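Local coordinates for protein Afp3 (Serratia entomophila, PDB 6RBN) that probably forms, together with Afp2, the contractile sheath that surrounds the inner tube of the anti-feeding prophage, a phage-tail-like injection particle, at residues G276-T281 and K289-V294; R285-A290 and R350-A355; Y406-G411 and I428-A433. All coordinates share one frame; numbering follows the deposited sequence.

All three contacts are buried, yet they occupy different places in the fold. Interactions 1 and 2 each lie about 10 Å from the centre of the chain (centre to centre) and share the loop after helix 271-284: interaction 1 folds it back on that helix, and interaction 2 lays its turn on helix 347-364. Both rest on apolar side-chain packing, with no hydrogen bond crossing between segments. Interaction 3, about 26 Å from the chain centre, is instead a backbone ladder, at the periphery of the subunit but covered by neighbouring Afp2. Helix 347-364 connects the last two, because Phe353 packs on Met432; interactions 1 and 3 do not touch.

Interaction 1: residues G276-T281 and K289-V294; sequences GVYGKT and KAPANV
The phenol ring of Tyr278 and the pyrrolidine ring of Pro291 meet obliquely, the CB-CG side of the proline lying against the CD1-CE1 side of the tyrosine. The nearest approach is CE1 of Tyr278 to CG of Pro291, 3.5 Å, and CD1 of the same ring lies 3.8 Å from Pro291 CB. The CB of Tyr278 points away from the loop, and it is the ring that swings back to reach it. The ring also touches Ile347 and Arg351 of helix 347-364, while its hydroxyl is hydrogen-bonded to that of Tyr207.

One helical turn apart, Val277 and Thr281 receive Val294. The two valine side chains run alongside one another, head to tail, with Val277 CG1 3.8 Å from Val294 CG1. The other branch, Val294 CG2, stands 3.5 Å from Thr281 OG1. Thr281 serves both the helix and the loop: with OG1 anti to its carbonyl carbon (chi1 -57°), the hydroxyl turns back along the helix and donates to Val277 O at 2.7 Å, nearly in line with the carbonyl (C=O...OG1 170°). Its CG2, anti to the backbone N, is directed at the loop as well, 4.1 Å from Lys289 CG. Val277 O thus takes two donors, the backbone N and the hydroxyl of Thr281.

In the loop, Pro291 is the centre of an inverse gamma turn, and the bent chain of Lys289 brings NZ back to Ala290 O (2.9 Å), in the carbonyl plane on a lone pair. Phe272 of an Afp2 chain packs on Ala290 and Ala292.

No hydrogen bond crosses between helix and loop, and what joins the two is carbon packing. Thr281 OG1, already bonded to Val277 O, meets only carbon across the contact: the CG2 methyl of Val294 and CB of Pro291.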
ATOM      1  N   GLY D 276     -13.394 -50.138 -43.515  1.00 76.70           N
ATOM      2  CA  GLY D 276     -13.350 -48.725 -43.835  1.00 76.70           C
ATOM      3  C   GLY D 276     -14.306 -47.903 -42.994  1.00 76.70           C
ATOM      4  O   GLY D 276     -13.952 -46.824 -42.519  1.00 76.70           O
ATOM      5  N   VAL D 277     -15.527 -48.406 -42.783  1.00 74.38           N
ATOM      6  CA  VAL D 277     -16.533 -47.586 -42.113  1.00 74.38           C
ATOM      7  C   VAL D 277     -16.333 -47.588 -40.606  1.00 74.38           C
ATOM      8  O   VAL D 277     -16.974 -46.809 -39.894  1.00 74.38           O
ATOM      9  CB  VAL D 277     -17.959 -48.040 -42.478  1.00 74.38           C
ATOM     10  CG1 VAL D 277     -18.132 -48.098 -43.982  1.00 74.38           C
ATOM     11  CG2 VAL D 277     -18.307 -49.348 -41.808  1.00 74.38           C
ATOM     12  N   TYR D 278     -15.472 -48.466 -40.085  1.00 75.62           N
ATOM     13  CA  TYR D 278     -15.081 -48.335 -38.686  1.00 75.62           C
ATOM     14  C   TYR D 278     -14.187 -47.121 -38.493  1.00 75.62           C
ATOM     15  O   TYR D 278     -14.333 -46.378 -37.521  1.00 75.62           O
ATOM     16  CB  TYR D 278     -14.372 -49.586 -38.172  1.00 75.62           C
ATOM     17  CG  TYR D 278     -15.248 -50.783 -37.890  1.00 75.62           C
ATOM     18  CD1 TYR D 278     -16.615 -50.752 -38.115  1.00 75.62           C
ATOM     19  CD2 TYR D 278     -14.714 -51.914 -37.297  1.00 75.62           C
ATOM     20  CE1 TYR D 278     -17.404 -51.850 -37.838  1.00 75.62           C
ATOM     21  CE2 TYR D 278     -15.498 -53.000 -37.000  1.00 75.62           C
ATOM     22  CZ  TYR D 278     -16.841 -52.962 -37.269  1.00 75.62           C
ATOM     23  OH  TYR D 278     -17.626 -54.048 -36.976  1.00 75.62           O
ATOM     24  N   GLY D 279     -13.245 -46.910 -39.412  1.00 78.94           N
ATOM     25  CA  GLY D 279     -12.363 -45.762 -39.302  1.00 78.94           C
ATOM     26  C   GLY D 279     -13.076 -44.450 -39.560  1.00 78.94           C
ATOM     27  O   GLY D 279     -12.689 -43.407 -39.029  1.00 78.94           O
ATOM     28  N   LYS D 280     -14.124 -44.482 -40.383  1.00 78.80           N
ATOM     29  CA  LYS D 280     -14.922 -43.286 -40.610  1.00 78.80           C
ATOM     30  C   LYS D 280     -15.768 -42.949 -39.390  1.00 78.80           C
ATOM     31  O   LYS D 280     -15.909 -41.779 -39.026  1.00 78.80           O
ATOM     32  CB  LYS D 280     -15.807 -43.476 -41.839  1.00 78.80           C
ATOM     33  CG  LYS D 280     -16.598 -42.251 -42.229  1.00 78.80           C
ATOM     34  CD  LYS D 280     -17.560 -42.556 -43.355  1.00 78.80           C
ATOM     35  CE  LYS D 280     -16.838 -42.695 -44.672  1.00 78.80           C
ATOM     36  NZ  LYS D 280     -17.799 -42.879 -45.788  1.00 78.80           N
ATOM     37  N   THR D 281     -16.336 -43.970 -38.744  1.00 78.89           N
ATOM     38  CA  THR D 281     -17.216 -43.740 -37.603  1.00 78.89           C
ATOM     39  C   THR D 281     -16.421 -43.317 -36.375  1.00 78.89           C
ATOM     40  O   THR D 281     -16.840 -42.428 -35.626  1.00 78.89           O
ATOM     41  CB  THR D 281     -18.026 -45.005 -37.317  1.00 78.89           C
ATOM     42  OG1 THR D 281     -18.759 -45.368 -38.492  1.00 78.89           O
ATOM     43  CG2 THR D 281     -19.010 -44.789 -36.185  1.00 78.89           C
ATOM     44  N   LYS D 289     -19.692 -45.218 -30.451  1.00 75.41           N
ATOM     45  CA  LYS D 289     -20.829 -45.121 -31.350  1.00 75.41           C
ATOM     46  C   LYS D 289     -20.953 -46.398 -32.171  1.00 75.41           C
ATOM     47  O   LYS D 289     -19.953 -46.935 -32.652  1.00 75.41           O
ATOM     48  CB  LYS D 289     -20.670 -43.906 -32.267  1.00 75.41           C
ATOM     49  CG  LYS D 289     -21.728 -43.756 -33.343  1.00 75.41           C
ATOM     50  CD  LYS D 289     -23.095 -43.498 -32.756  1.00 75.41           C
ATOM     51  CE  LYS D 289     -24.106 -43.220 -33.849  1.00 75.41           C
ATOM     52  NZ  LYS D 289     -24.326 -44.415 -34.706  1.00 75.41           N
ATOM     53  N   ALA D 290     -22.180 -46.883 -32.312  1.00 74.49           N
ATOM     54  CA  ALA D 290     -22.436 -48.084 -33.093  1.00 74.49           C
ATOM     55  C   ALA D 290     -22.204 -47.818 -34.575  1.00 74.49           C
ATOM     56  O   ALA D 290     -22.825 -46.908 -35.134  1.00 74.49           O
ATOM     57  CB  ALA D 290     -23.859 -48.571 -32.862  1.00 74.49           C
ATOM     58  N   PRO D 291     -21.334 -48.567 -35.239  1.00 71.64           N
ATOM     59  CA  PRO D 291     -21.056 -48.351 -36.675  1.00 71.64           C
ATOM     60  C   PRO D 291     -22.096 -49.012 -37.572  1.00 71.64           C
ATOM     61  O   PRO D 291     -21.814 -49.920 -38.357  1.00 71.64           O
ATOM     62  CB  PRO D 291     -19.669 -48.978 -36.832  1.00 71.64           C
ATOM     63  CG  PRO D 291     -19.656 -50.055 -35.815  1.00 71.64           C
ATOM     64  CD  PRO D 291     -20.441 -49.578 -34.650  1.00 71.64           C
ATOM     65  N   ALA D 292     -23.348 -48.554 -37.468  1.00 72.11           N
ATOM     66  CA  ALA D 292     -24.426 -49.270 -38.133  1.00 72.11           C
ATOM     67  C   ALA D 292     -25.480 -48.356 -38.751  1.00 72.11           C
ATOM     68  O   ALA D 292     -26.660 -48.721 -38.780  1.00 72.11           O
ATOM     69  CB  ALA D 292     -25.082 -50.244 -37.160  1.00 72.11           C
ATOM     70  N   ASN D 293     -25.105 -47.170 -39.221  1.00 72.27           N
ATOM     71  CA  ASN D 293     -25.954 -46.421 -40.139  1.00 72.27           C
ATOM     72  C   ASN D 293     -25.140 -45.772 -41.244  1.00 72.27           C
ATOM     73  O   ASN D 293     -25.563 -44.753 -41.797  1.00 72.27           O
ATOM     74  CB  ASN D 293     -26.777 -45.338 -39.437  1.00 72.27           C
ATOM     75  CG  ASN D 293     -28.034 -45.875 -38.806  1.00 72.27           C
ATOM     76  OD1 ASN D 293     -28.716 -46.705 -39.390  1.00 72.27           O
ATOM     77  ND2 ASN D 293     -28.359 -45.387 -37.621  1.00 72.27           N
ATOM     78  N   VAL D 294     -24.000 -46.322 -41.575  1.00 72.62           N
ATOM     79  CA  VAL D 294     -23.117 -45.733 -42.568  1.00 72.62           C
ATOM     80  C   VAL D 294     -23.512 -46.256 -43.937  1.00 72.62           C
ATOM     81  O   VAL D 294     -23.669 -47.465 -44.135  1.00 72.62           O
ATOM     82  CB  VAL D 294     -21.648 -46.052 -42.239  1.00 72.62           C
ATOM     83  CG1 VAL D 294     -20.718 -45.441 -43.275  1.00 72.62           C
ATOM     84  CG2 VAL D 294     -21.305 -45.555 -40.850  1.00 72.62           C
TER

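Interaction 2: residues R285-A290 and R350-A355; sequences RGVWKA and RRLFDA
Val287 lies against helix 347-364 with its CB directed at the helix, 4.1 Å from Arg351 O, and its two methyls part over different residues. CG1 reaches the guanidinium of Arg351 obliquely, 4.5 Å from NH2, a nitrogen that forms a salt bridge with Asp282 of helix 271-284. With CG1 anti to the carbonyl carbon (chi1 -64°), CG2 falls between the backbone N and the carbonyl carbon and is the methyl that packs on the helix: it lies 3.8 Å from Leu352 CD1 and 4.2 Å from Ala355 CB, roughly at right angles to the leucine side chain.

Leu352 CD1 also meets the next residue of the loop, 4.2 Å from Trp288 CB. From there the indole leads away and folds back over its own chain, Arg285 O and Gly286 CA lying on one of its faces, while Gln394 and Ala396 touch it from another loop. Gly286 takes a positive phi (104°), a backbone shape suited to glycine.

Val287 and Trp288 are the two corner residues of a type I beta turn running from Gly286 to Lys289. Its apolar corner rests on the helix, uniting the subtilisin-like and C-terminal family regions of a Myoviridae-type tail sheath protein.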
ATOM      1  N   ARG D 285     -17.294 -39.919 -34.746  1.00 78.59           N
ATOM      2  CA  ARG D 285     -18.183 -40.098 -33.608  1.00 78.59           C
ATOM      3  C   ARG D 285     -17.544 -40.781 -32.410  1.00 78.59           C
ATOM      4  O   ARG D 285     -18.055 -40.620 -31.298  1.00 78.59           O
ATOM      5  CB  ARG D 285     -19.422 -40.907 -34.020  1.00 78.59           C
ATOM      6  CG  ARG D 285     -20.302 -40.257 -35.070  1.00 78.59           C
ATOM      7  CD  ARG D 285     -21.014 -39.035 -34.527  1.00 78.59           C
ATOM      8  NE  ARG D 285     -21.890 -39.358 -33.406  1.00 78.59           N
ATOM      9  CZ  ARG D 285     -23.148 -39.767 -33.532  1.00 78.59           C
ATOM     10  NH1 ARG D 285     -23.685 -39.909 -34.735  1.00 78.59           N
ATOM     11  NH2 ARG D 285     -23.870 -40.037 -32.454  1.00 78.59           N
ATOM     12  N   GLY D 286     -16.462 -41.530 -32.588  1.00 77.03           N
ATOM     13  CA  GLY D 286     -15.835 -42.250 -31.503  1.00 77.03           C
ATOM     14  C   GLY D 286     -16.138 -43.738 -31.550  1.00 77.03           C
ATOM     15  O   GLY D 286     -17.041 -44.201 -32.248  1.00 77.03           O
ATOM     16  N   VAL D 287     -15.365 -44.503 -30.775  1.00 75.57           N
ATOM     17  CA  VAL D 287     -15.522 -45.952 -30.758  1.00 75.57           C
ATOM     18  C   VAL D 287     -16.752 -46.388 -29.980  1.00 75.57           C
ATOM     19  O   VAL D 287     -17.198 -47.530 -30.125  1.00 75.57           O
ATOM     20  CB  VAL D 287     -14.269 -46.631 -30.183  1.00 75.57           C
ATOM     21  CG1 VAL D 287     -13.092 -46.373 -31.075  1.00 75.57           C
ATOM     22  CG2 VAL D 287     -13.984 -46.115 -28.790  1.00 75.57           C
ATOM     23  N   TRP D 288     -17.319 -45.512 -29.160  1.00 73.57           N
ATOM     24  CA  TRP D 288     -18.516 -45.831 -28.397  1.00 73.57           C
ATOM     25  C   TRP D 288     -19.792 -45.684 -29.211  1.00 73.57           C
ATOM     26  O   TRP D 288     -20.870 -46.001 -28.703  1.00 73.57           O
ATOM     27  CB  TRP D 288     -18.572 -44.945 -27.154  1.00 73.57           C
ATOM     28  CG  TRP D 288     -18.556 -43.484 -27.451  1.00 73.57           C
ATOM     29  CD1 TRP D 288     -19.633 -42.674 -27.624  1.00 73.57           C
ATOM     30  CD2 TRP D 288     -17.400 -42.658 -27.620  1.00 73.57           C
ATOM     31  NE1 TRP D 288     -19.224 -41.392 -27.883  1.00 73.57           N
ATOM     32  CE2 TRP D 288     -17.855 -41.356 -27.887  1.00 73.57           C
ATOM     33  CE3 TRP D 288     -16.024 -42.894 -27.573  1.00 73.57           C
ATOM     34  CZ2 TRP D 288     -16.989 -40.293 -28.102  1.00 73.57           C
ATOM     35  CZ3 TRP D 288     -15.167 -41.839 -27.784  1.00 73.57           C
ATOM     36  CH2 TRP D 288     -15.650 -40.557 -28.047  1.00 73.57           C
ATOM     37  N   LYS D 289     -19.692 -45.218 -30.451  1.00 75.41           N
ATOM     38  CA  LYS D 289     -20.829 -45.121 -31.350  1.00 75.41           C
ATOM     39  C   LYS D 289     -20.953 -46.398 -32.171  1.00 75.41           C
ATOM     40  O   LYS D 289     -19.953 -46.935 -32.652  1.00 75.41           O
ATOM     41  CB  LYS D 289     -20.670 -43.906 -32.267  1.00 75.41           C
ATOM     42  CG  LYS D 289     -21.728 -43.756 -33.343  1.00 75.41           C
ATOM     43  CD  LYS D 289     -23.095 -43.498 -32.756  1.00 75.41           C
ATOM     44  CE  LYS D 289     -24.106 -43.220 -33.849  1.00 75.41           C
ATOM     45  NZ  LYS D 289     -24.326 -44.415 -34.706  1.00 75.41           N
ATOM     46  N   ALA D 290     -22.180 -46.883 -32.312  1.00 74.49           N
ATOM     47  CA  ALA D 290     -22.436 -48.084 -33.093  1.00 74.49           C
ATOM     48  C   ALA D 290     -22.204 -47.818 -34.575  1.00 74.49           C
ATOM     49  O   ALA D 290     -22.825 -46.908 -35.134  1.00 74.49           O
ATOM     50  CB  ALA D 290     -23.859 -48.571 -32.862  1.00 74.49           C
ATOM     51  N   ARG D 350     -17.973 -53.376 -26.925  1.00 73.26           N
ATOM     52  CA  ARG D 350     -16.783 -54.216 -26.929  1.00 73.26           C
ATOM     53  C   ARG D 350     -15.549 -53.449 -27.388  1.00 73.26           C
ATOM     54  O   ARG D 350     -14.483 -53.563 -26.775  1.00 73.26           O
ATOM     55  CB  ARG D 350     -17.019 -55.433 -27.819  1.00 73.26           C
ATOM     56  CG  ARG D 350     -15.814 -56.319 -28.052  1.00 73.26           C
ATOM     57  CD  ARG D 350     -15.420 -57.132 -26.832  1.00 73.26           C
ATOM     58  NE  ARG D 350     -14.412 -56.467 -26.017  1.00 73.26           N
ATOM     59  CZ  ARG D 350     -13.968 -56.929 -24.855  1.00 73.26           C
ATOM     60  NH1 ARG D 350     -14.436 -58.070 -24.369  1.00 73.26           N
ATOM     61  NH2 ARG D 350     -13.049 -56.257 -24.180  1.00 73.26           N
ATOM     62  N   ARG D 351     -15.670 -52.662 -28.456  1.00 73.30           N
ATOM     63  CA  ARG D 351     -14.522 -51.925 -28.965  1.00 73.30           C
ATOM     64  C   ARG D 351     -14.205 -50.673 -28.160  1.00 73.30           C
ATOM     65  O   ARG D 351     -13.135 -50.094 -28.357  1.00 73.30           O
ATOM     66  CB  ARG D 351     -14.732 -51.547 -30.432  1.00 73.30           C
ATOM     67  CG  ARG D 351     -14.701 -52.734 -31.371  1.00 73.30           C
ATOM     68  CD  ARG D 351     -14.875 -52.318 -32.818  1.00 73.30           C
ATOM     69  NE  ARG D 351     -13.744 -51.541 -33.311  1.00 73.30           N
ATOM     70  CZ  ARG D 351     -13.815 -50.261 -33.656  1.00 73.30           C
ATOM     71  NH1 ARG D 351     -14.966 -49.614 -33.571  1.00 73.30           N
ATOM     72  NH2 ARG D 351     -12.735 -49.630 -34.095  1.00 73.30           N
ATOM     73  N   LEU D 352     -15.102 -50.232 -27.278  1.00 71.13           N
ATOM     74  CA  LEU D 352     -14.745 -49.186 -26.330  1.00 71.13           C
ATOM     75  C   LEU D 352     -13.772 -49.716 -25.289  1.00 71.13           C
ATOM     76  O   LEU D 352     -12.763 -49.071 -24.980  1.00 71.13           O
ATOM     77  CB  LEU D 352     -15.992 -48.630 -25.651  1.00 71.13           C
ATOM     78  CG  LEU D 352     -15.759 -47.559 -24.589  1.00 71.13           C
ATOM     79  CD1 LEU D 352     -15.144 -46.319 -25.196  1.00 71.13           C
ATOM     80  CD2 LEU D 352     -17.056 -47.231 -23.887  1.00 71.13           C
ATOM     81  N   PHE D 353     -14.062 -50.894 -24.735  1.00 71.76           N
ATOM     82  CA  PHE D 353     -13.163 -51.527 -23.782  1.00 71.76           C
ATOM     83  C   PHE D 353     -11.858 -51.979 -24.419  1.00 71.76           C
ATOM     84  O   PHE D 353     -10.823 -51.945 -23.755  1.00 71.76           O
ATOM     85  CB  PHE D 353     -13.861 -52.706 -23.109  1.00 71.76           C
ATOM     86  CG  PHE D 353     -14.772 -52.307 -21.988  1.00 71.76           C
ATOM     87  CD1 PHE D 353     -14.294 -52.233 -20.694  1.00 71.76           C
ATOM     88  CD2 PHE D 353     -16.085 -51.961 -22.230  1.00 71.76           C
ATOM     89  CE1 PHE D 353     -15.123 -51.857 -19.659  1.00 71.76           C
ATOM     90  CE2 PHE D 353     -16.917 -51.578 -21.198  1.00 71.76           C
ATOM     91  CZ  PHE D 353     -16.433 -51.525 -19.914  1.00 71.76           C
ATOM     92  N   ASP D 354     -11.872 -52.390 -25.685  1.00 75.34           N
ATOM     93  CA  ASP D 354     -10.616 -52.750 -26.333  1.00 75.34           C
ATOM     94  C   ASP D 354      -9.755 -51.526 -26.612  1.00 75.34           C
ATOM     95  O   ASP D 354      -8.524 -51.614 -26.564  1.00 75.34           O
ATOM     96  CB  ASP D 354     -10.874 -53.508 -27.633  1.00 75.34           C
ATOM     97  CG  ASP D 354     -11.420 -54.898 -27.400  1.00 75.34           C
ATOM     98  OD1 ASP D 354     -11.152 -55.470 -26.322  1.00 75.34           O
ATOM     99  OD2 ASP D 354     -12.099 -55.428 -28.299  1.00 75.34           O
ATOM    100  N   ALA D 355     -10.377 -50.380 -26.894  1.00 73.15           N
ATOM    101  CA  ALA D 355      -9.613 -49.171 -27.170  1.00 73.15           C
ATOM    102  C   ALA D 355      -9.145 -48.487 -25.898  1.00 73.15           C
ATOM    103  O   ALA D 355      -8.096 -47.836 -25.903  1.00 73.15           O
ATOM    104  CB  ALA D 355     -10.443 -48.195 -28.000  1.00 73.15           C
TER

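Interaction 3: residues Y406-G411 and I428-A433; sequences YFVRVG and IQVGMA
A two-stranded antiparallel sheet, 406-409 against 425-432, forms this contact, and a strand of a neighbouring Afp2 chain extends it by pairing in parallel with Ile428 to Gly431, consistent with the strand exchange that links subunits in contractile sheaths. Within the chain, Arg409 and Gln429 are a hydrogen-bonded pair: Arg409 N donates to Gln429 O (3.0 Å) and Gln429 N returns a nearly straight bond to Arg409 O (3.1 Å, 171°). Phe407 and Gly431 form the next such pair, with Gly431 N to Phe407 O at 3.2 Å and a weak reverse bond.

Phe407 carries its CG between the backbone N and the carbonyl carbon (chi1 65°), which folds the ring across to the partner strand. Gly431 N stands 3.8 Å above the ring plane, over its centre, and CE1 of the ring lies 3.6 Å from Gly431 CA; with no side chain, the glycine leaves this place to the aromatic ring. Beyond it, the guanidinium of Arg409 receives Phe407 CE2 against one face, offset toward its rim. On the other side of the sheet, Val408 CG1 packs alongside Ile428 CG2 at 4.0 Å, the two side chains pointing the same way, and Tyr406 touches helix 374-392.

The chemistry is thus divided: main-chain bonds set the register, Ile428 is shared between helix 374-392 and the neighbouring Afp2 chain, and on the Phe407 side the hydroxyl OG of Ser19 of a second Afp2 chain is hydrogen-bonded to both Arg409 NH1 and Gln429 OE1.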
ATOM      1  N   TYR D 406     -16.786 -44.430 -13.652  1.00 69.26           N
ATOM      2  CA  TYR D 406     -15.567 -45.222 -13.562  1.00 69.26           C
ATOM      3  C   TYR D 406     -15.040 -45.208 -12.135  1.00 69.26           C
ATOM      4  O   TYR D 406     -15.543 -44.487 -11.271  1.00 69.26           O
ATOM      5  CB  TYR D 406     -14.508 -44.710 -14.549  1.00 69.26           C
ATOM      6  CG  TYR D 406     -14.035 -43.294 -14.297  1.00 69.26           C
ATOM      7  CD1 TYR D 406     -14.710 -42.211 -14.840  1.00 69.26           C
ATOM      8  CD2 TYR D 406     -12.896 -43.044 -13.542  1.00 69.26           C
ATOM      9  CE1 TYR D 406     -14.284 -40.922 -14.616  1.00 69.26           C
ATOM     10  CE2 TYR D 406     -12.465 -41.761 -13.313  1.00 69.26           C
ATOM     11  CZ  TYR D 406     -13.159 -40.704 -13.853  1.00 69.26           C
ATOM     12  OH  TYR D 406     -12.724 -39.422 -13.628  1.00 69.26           O
ATOM     13  N   PHE D 407     -14.011 -46.024 -11.906  1.00 66.65           N
ATOM     14  CA  PHE D 407     -13.237 -46.017 -10.673  1.00 66.65           C
ATOM     15  C   PHE D 407     -11.872 -46.626 -10.956  1.00 66.65           C
ATOM     16  O   PHE D 407     -11.739 -47.504 -11.810  1.00 66.65           O
ATOM     17  CB  PHE D 407     -13.935 -46.779  -9.532  1.00 66.65           C
ATOM     18  CG  PHE D 407     -14.086 -48.261  -9.767  1.00 66.65           C
ATOM     19  CD1 PHE D 407     -15.178 -48.752 -10.455  1.00 66.65           C
ATOM     20  CD2 PHE D 407     -13.169 -49.164  -9.251  1.00 66.65           C
ATOM     21  CE1 PHE D 407     -15.329 -50.106 -10.662  1.00 66.65           C
ATOM     22  CE2 PHE D 407     -13.313 -50.516  -9.462  1.00 66.65           C
ATOM     23  CZ  PHE D 407     -14.394 -50.986 -10.163  1.00 66.65           C
ATOM     24  N   VAL D 408     -10.857 -46.149 -10.240  1.00 65.68           N
ATOM     25  CA  VAL D 408      -9.516 -46.725 -10.276  1.00 65.68           C
ATOM     26  C   VAL D 408      -9.101 -47.015  -8.841  1.00 65.68           C
ATOM     27  O   VAL D 408      -9.217 -46.143  -7.974  1.00 65.68           O
ATOM     28  CB  VAL D 408      -8.492 -45.787 -10.950  1.00 65.68           C
ATOM     29  CG1 VAL D 408      -7.138 -46.464 -11.042  1.00 65.68           C
ATOM     30  CG2 VAL D 408      -8.956 -45.346 -12.320  1.00 65.68           C
ATOM     31  N   ARG D 409      -8.629 -48.235  -8.585  1.00 70.98           N
ATOM     32  CA  ARG D 409      -8.249 -48.656  -7.244  1.00 70.98           C
ATOM     33  C   ARG D 409      -6.872 -49.301  -7.264  1.00 70.98           C
ATOM     34  O   ARG D 409      -6.604 -50.182  -8.081  1.00 70.98           O
ATOM     35  CB  ARG D 409      -9.263 -49.644  -6.669  1.00 70.98           C
ATOM     36  CG  ARG D 409     -10.624 -49.048  -6.420  1.00 70.98           C
ATOM     37  CD  ARG D 409     -11.606 -50.099  -5.966  1.00 70.98           C
ATOM     38  NE  ARG D 409     -12.946 -49.541  -5.838  1.00 70.98           N
ATOM     39  CZ  ARG D 409     -14.030 -50.259  -5.571  1.00 70.98           C
ATOM     40  NH1 ARG D 409     -13.936 -51.570  -5.407  1.00 70.98           N
ATOM     41  NH2 ARG D 409     -15.212 -49.667  -5.476  1.00 70.98           N
ATOM     42  N   VAL D 410      -6.011 -48.859  -6.351  1.00 69.46           N
ATOM     43  CA  VAL D 410      -4.693 -49.454  -6.163  1.00 69.46           C
ATOM     44  C   VAL D 410      -4.273 -49.188  -4.721  1.00 69.46           C
ATOM     45  O   VAL D 410      -4.653 -48.176  -4.125  1.00 69.46           O
ATOM     46  CB  VAL D 410      -3.679 -48.910  -7.203  1.00 69.46           C
ATOM     47  CG1 VAL D 410      -3.402 -47.429  -7.009  1.00 69.46           C
ATOM     48  CG2 VAL D 410      -2.388 -49.722  -7.213  1.00 69.46           C
ATOM     49  N   GLY D 411      -3.551 -50.138  -4.139  1.00 71.62           N
ATOM     50  CA  GLY D 411      -3.083 -49.982  -2.776  1.00 71.62           C
ATOM     51  C   GLY D 411      -2.346 -51.230  -2.344  1.00 71.62           C
ATOM     52  O   GLY D 411      -2.072 -52.113  -3.155  1.00 71.62           O
ATOM     53  N   ILE D 428      -4.043 -53.421 -10.434  1.00 64.89           N
ATOM     54  CA  ILE D 428      -4.914 -52.256 -10.522  1.00 64.89           C
ATOM     55  C   ILE D 428      -6.292 -52.738 -10.939  1.00 64.89           C
ATOM     56  O   ILE D 428      -6.413 -53.547 -11.864  1.00 64.89           O
ATOM     57  CB  ILE D 428      -4.374 -51.250 -11.550  1.00 64.89           C
ATOM     58  CG1 ILE D 428      -2.918 -50.930 -11.254  1.00 64.89           C
ATOM     59  CG2 ILE D 428      -5.173 -49.967 -11.518  1.00 64.89           C
ATOM     60  CD1 ILE D 428      -2.196 -50.461 -12.450  1.00 64.89           C
ATOM     61  N   GLN D 429      -7.328 -52.244 -10.273  1.00 66.24           N
ATOM     62  CA  GLN D 429      -8.704 -52.563 -10.632  1.00 66.24           C
ATOM     63  C   GLN D 429      -9.353 -51.342 -11.257  1.00 66.24           C
ATOM     64  O   GLN D 429      -9.552 -50.326 -10.585  1.00 66.24           O
ATOM     65  CB  GLN D 429      -9.498 -53.033  -9.418  1.00 66.24           C
ATOM     66  CG  GLN D 429      -9.064 -54.382  -8.911  1.00 66.24           C
ATOM     67  CD  GLN D 429      -9.847 -54.813  -7.702  1.00 66.24           C
ATOM     68  OE1 GLN D 429     -10.697 -54.076  -7.210  1.00 66.24           O
ATOM     69  NE2 GLN D 429      -9.558 -56.006  -7.203  1.00 66.24           N
ATOM     70  N   VAL D 430      -9.685 -51.446 -12.540  1.00 64.86           N
ATOM     71  CA  VAL D 430     -10.312 -50.376 -13.300  1.00 64.86           C
ATOM     72  C   VAL D 430     -11.683 -50.856 -13.748  1.00 64.86           C
ATOM     73  O   VAL D 430     -11.820 -51.972 -14.255  1.00 64.86           O
ATOM     74  CB  VAL D 430      -9.443 -49.975 -14.513  1.00 64.86           C
ATOM     75  CG1 VAL D 430     -10.103 -48.880 -15.318  1.00 64.86           C
ATOM     76  CG2 VAL D 430      -8.063 -49.552 -14.065  1.00 64.86           C
ATOM     77  N   GLY D 431     -12.695 -50.026 -13.547  1.00 66.19           N
ATOM     78  CA  GLY D 431     -14.032 -50.336 -14.016  1.00 66.19           C
ATOM     79  C   GLY D 431     -14.597 -49.173 -14.797  1.00 66.19           C
ATOM     80  O   GLY D 431     -14.219 -48.022 -14.591  1.00 66.19           O
ATOM     81  N   MET D 432     -15.499 -49.490 -15.724  1.00 72.06           N
ATOM     82  CA  MET D 432     -16.159 -48.488 -16.547  1.00 72.06           C
ATOM     83  C   MET D 432     -17.626 -48.845 -16.716  1.00 72.06           C
ATOM     84  O   MET D 432     -18.066 -49.939 -16.361  1.00 72.06           O
ATOM     85  CB  MET D 432     -15.502 -48.350 -17.924  1.00 72.06           C
ATOM     86  CG  MET D 432     -14.183 -47.616 -17.924  1.00 72.06           C
ATOM     87  SD  MET D 432     -13.493 -47.460 -19.575  1.00 72.06           S
ATOM     88  CE  MET D 432     -12.796 -49.085 -19.784  1.00 72.06           C
ATOM     89  N   ALA D 433     -18.382 -47.903 -17.275  1.00 71.27           N
ATOM     90  CA  ALA D 433     -19.810 -48.083 -17.519  1.00 71.27           C
ATOM     91  C   ALA D 433     -20.141 -47.478 -18.875  1.00 71.27           C
ATOM     92  O   ALA D 433     -20.111 -46.254 -19.030  1.00 71.27           O
ATOM     93  CB  ALA D 433     -20.646 -47.441 -16.417  1.00 71.27           C
TER